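Local coordinates for protein Uly1 (Catenovulum maritimum, PDB 7DRQ) that probably cleaves ulvan, a polysaccharide of green algae, as a calcium-binding lyase of polysaccharide lyase family 24 with a beta-propeller fold, at residues K265-D270 / D350-N356. Residues are numbered along the deposited sequence; the frame is centred on the assembly and turned at random.
With CA (calcium ion), chain D.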
loop_
_atom_site.group_PDB
_atom_site.type_symbol
_atom_site.label_atom_id
_atom_site.label_comp_id
_atom_site.label_asym_id
_atom_site.label_seq_id
_atom_site.Cartn_x
_atom_site.Cartn_y
_atom_site.Cartn_z
ATOM N N LYS A 265 -6.911 0.971 -4.698
ATOM C CA LYS A 265 -6.146 -0.237 -4.432
ATOM C C LYS A 265 -6.935 -1.445 -4.901
ATOM O O LYS A 265 -8.155 -1.511 -4.707
ATOM C CB LYS A 265 -5.823 -0.366 -2.944
ATOM C CG LYS A 265 -4.776 -1.434 -2.644
ATOM C CD LYS A 265 -4.171 -1.252 -1.256
ATOM C CE LYS A 265 -3.693 0.165 -1.032
ATOM N NZ LYS A 265 -3.073 0.282 0.320
HETATM N N MSE A 266 -6.230 -2.380 -5.537
HETATM C CA MSE A 266 -6.778 -3.682 -5.853
HETATM C C MSE A 266 -6.557 -4.587 -4.658
HETATM O O MSE A 266 -5.543 -4.471 -3.956
HETATM C CB MSE A 266 -6.109 -4.293 -7.092
HETATM C CG MSE A 266 -6.190 -3.426 -8.306
HETATM SE SE MSE A 266 -5.371 -4.363 -9.837
HETATM C CE MSE A 266 -5.891 -6.082 -9.483
ATOM N N LYS A 267 -7.523 -5.463 -4.408
ATOM C CA LYS A 267 -7.418 -6.444 -3.340
ATOM C C LYS A 267 -8.049 -7.740 -3.802
ATOM O O LYS A 267 -8.888 -7.756 -4.704
ATOM C CB LYS A 267 -8.132 -6.000 -2.057
ATOM C CG LYS A 267 -7.677 -4.675 -1.492
ATOM C CD LYS A 267 -8.508 -4.336 -0.244
ATOM C CE LYS A 267 -8.263 -2.906 0.197
ATOM N NZ LYS A 267 -8.821 -2.648 1.576
ATOM N N TYR A 268 -7.657 -8.833 -3.155
ATOM C CA TYR A 268 -8.386 -10.084 -3.280
ATOM C C TYR A 268 -9.399 -10.120 -2.146
ATOM O O TYR A 268 -9.018 -10.065 -0.968
ATOM C CB TYR A 268 -7.443 -11.279 -3.213
ATOM C CG TYR A 268 -8.091 -12.595 -3.548
ATOM C CD1 TYR A 268 -8.251 -12.998 -4.872
ATOM C CD2 TYR A 268 -8.511 -13.455 -2.543
ATOM C CE1 TYR A 268 -8.834 -14.222 -5.182
ATOM C CE2 TYR A 268 -9.086 -14.666 -2.838
ATOM C CZ TYR A 268 -9.239 -15.057 -4.146
ATOM O OH TYR A 268 -9.809 -16.284 -4.397
ATOM N N ALA A 269 -10.679 -10.160 -2.495
ATOM C CA ALA A 269 -11.746 -10.008 -1.511
ATOM C C ALA A 269 -12.895 -10.909 -1.913
ATOM O O ALA A 269 -13.275 -10.933 -3.092
ATOM C CB ALA A 269 -12.226 -8.554 -1.428
ATOM N N ASP A 270 -13.431 -11.650 -0.943
ATOM C CA ASP A 270 -14.482 -12.640 -1.178
ATOM C C ASP A 270 -14.217 -13.441 -2.451
ATOM O O ASP A 270 -15.059 -13.529 -3.345
ATOM C CB ASP A 270 -15.861 -11.985 -1.233
ATOM C CG ASP A 270 -16.995 -13.007 -1.137
ATOM O OD1 ASP A 270 -16.730 -14.104 -0.602
ATOM O OD2 ASP A 270 -18.128 -12.728 -1.604
ATOM N N ASP A 350 -11.127 3.726 1.357
ATOM C CA ASP A 350 -10.840 2.299 1.444
ATOM C C ASP A 350 -12.126 1.540 1.160
ATOM O O ASP A 350 -13.212 2.120 1.121
ATOM C CB ASP A 350 -10.258 1.921 2.811
ATOM C CG ASP A 350 -9.481 0.611 2.771
ATOM O OD1 ASP A 350 -9.182 0.121 1.658
ATOM O OD2 ASP A 350 -9.176 0.073 3.856
ATOM N N TRP A 351 -11.988 0.224 0.977
ATOM C CA TRP A 351 -13.117 -0.629 0.633
ATOM C C TRP A 351 -12.782 -2.063 1.026
ATOM O O TRP A 351 -11.618 -2.420 1.214
ATOM C CB TRP A 351 -13.443 -0.548 -0.864
ATOM C CG TRP A 351 -12.325 -1.070 -1.677
ATOM C CD1 TRP A 351 -11.204 -0.394 -2.065
ATOM C CD2 TRP A 351 -12.179 -2.408 -2.156
ATOM N NE1 TRP A 351 -10.376 -1.231 -2.778
ATOM C CE2 TRP A 351 -10.951 -2.472 -2.846
ATOM C CE3 TRP A 351 -12.970 -3.559 -2.067
ATOM C CZ2 TRP A 351 -10.496 -3.646 -3.455
ATOM C CZ3 TRP A 351 -12.517 -4.727 -2.665
ATOM C CH2 TRP A 351 -11.288 -4.761 -3.353
ATOM N N THR A 352 -13.818 -2.887 1.121
ATOM C CA THR A 352 -13.629 -4.321 1.300
ATOM C C THR A 352 -14.908 -5.014 0.857
ATOM O O THR A 352 -15.943 -4.374 0.654
ATOM C CB THR A 352 -13.272 -4.667 2.755
ATOM O OG1 THR A 352 -12.927 -6.054 2.848
ATOM C CG2 THR A 352 -14.459 -4.387 3.665
ATOM N N VAL A 353 -14.811 -6.326 0.659
ATOM C CA VAL A 353 -15.970 -7.183 0.454
ATOM C C VAL A 353 -15.827 -8.352 1.413
ATOM O O VAL A 353 -14.779 -9.003 1.439
ATOM C CB VAL A 353 -16.091 -7.688 -1.006
ATOM C CG1 VAL A 353 -17.347 -8.565 -1.162
ATOM C CG2 VAL A 353 -16.118 -6.519 -1.987
ATOM N N THR A 354 -16.861 -8.605 2.213
ATOM C CA THR A 354 -16.797 -9.692 3.186
ATOM C C THR A 354 -16.979 -11.046 2.505
ATOM O O THR A 354 -17.369 -11.145 1.341
ATOM C CB THR A 354 -17.885 -9.556 4.245
ATOM O OG1 THR A 354 -19.149 -9.854 3.628
ATOM C CG2 THR A 354 -17.916 -8.138 4.845
ATOM N N GLU A 355 -16.714 -12.108 3.269
ATOM C CA GLU A 355 -16.926 -13.471 2.791
ATOM C C GLU A 355 -18.386 -13.776 2.475
ATOM O O GLU A 355 -18.665 -14.841 1.906
ATOM C CB GLU A 355 -16.402 -14.482 3.825
ATOM C CG GLU A 355 -17.301 -14.609 5.042
ATOM C CD GLU A 355 -16.834 -15.674 6.021
ATOM O OE1 GLU A 355 -15.672 -16.118 5.915
ATOM O OE2 GLU A 355 -17.638 -16.064 6.890
ATOM N N ASN A 356 -19.319 -12.891 2.828
ATOM C CA ASN A 356 -20.721 -13.043 2.461
ATOM C C ASN A 356 -21.133 -12.077 1.360
ATOM O O ASN A 356 -22.331 -11.923 1.087
ATOM C CB ASN A 356 -21.605 -12.858 3.693
ATOM C CG ASN A 356 -21.324 -13.899 4.734
ATOM O OD1 ASN A 356 -21.016 -15.022 4.389
ATOM N ND2 ASN A 356 -21.377 -13.522 6.018
HETATM CA CA CA D . -22.151 -17.108 3.761
HETATM O O HOH W 1 -6.935 -1.365 4.112
HETATM O O HOH W 2 -12.908 -10.919 1.798
HETATM O O HOH W 3 -19.977 -17.300 2.556
HETATM O O HOH W 4 -24.102 -15.427 3.930
HETATM O O HOH W 5 -22.811 -17.109 6.113
#
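The ammonium of K267 is gripped by two oxygens of strand 350-353. NZ forms a salt bridge to D350 OD1 at 2.8 Å, reached on the syn side of the carboxylate but 23° out of its plane, and an equally short hydrogen bond to the carbonyl O of W351, which it meets nearly head-on. A water bonded to D350 OD2 adds a weak third link to NZ. The lysine chain, extended beyond CG, runs over one face of the W351 indole: CD lies 4.2 Å from the six-membered ring centroid in a CH-pi contact, and NZ sits over the five-membered ring as a cation-pi partner. D350 OD1 also takes a weak bond from the backbone N of W351, while OD2 accepts from L402 N, so the carboxylate is pinned at both oxygens. W351 CG stands between the backbone N and the carbonyl carbon (chi1 64°), which turns the indole to present NE1 to K265 O, 3.0 Å away and close to the ring plane; this bent bond and the lysine cover help hold the indole, which also touches R274 and L361. Farther along, A269 CB packs on V353 CB, 4.0 Å away, and obliquely against the indole at CZ3. D270 CB rests on V353 CG1, and one water bridges D270 N to V353 O. Past the strand, T354 OG1 accepts from N356 N in an ST turn and also bonds D358, and N356 OD1 binds a calcium ion at 2.5 Å. The axes of 265-269 and 350-353 come within 7.2 Å, 23° from parallel, without backbone-to-backbone hydrogen bonds: they belong to different antiparallel propeller sheets, pairing with strands 272-280 and 359-369 respectively.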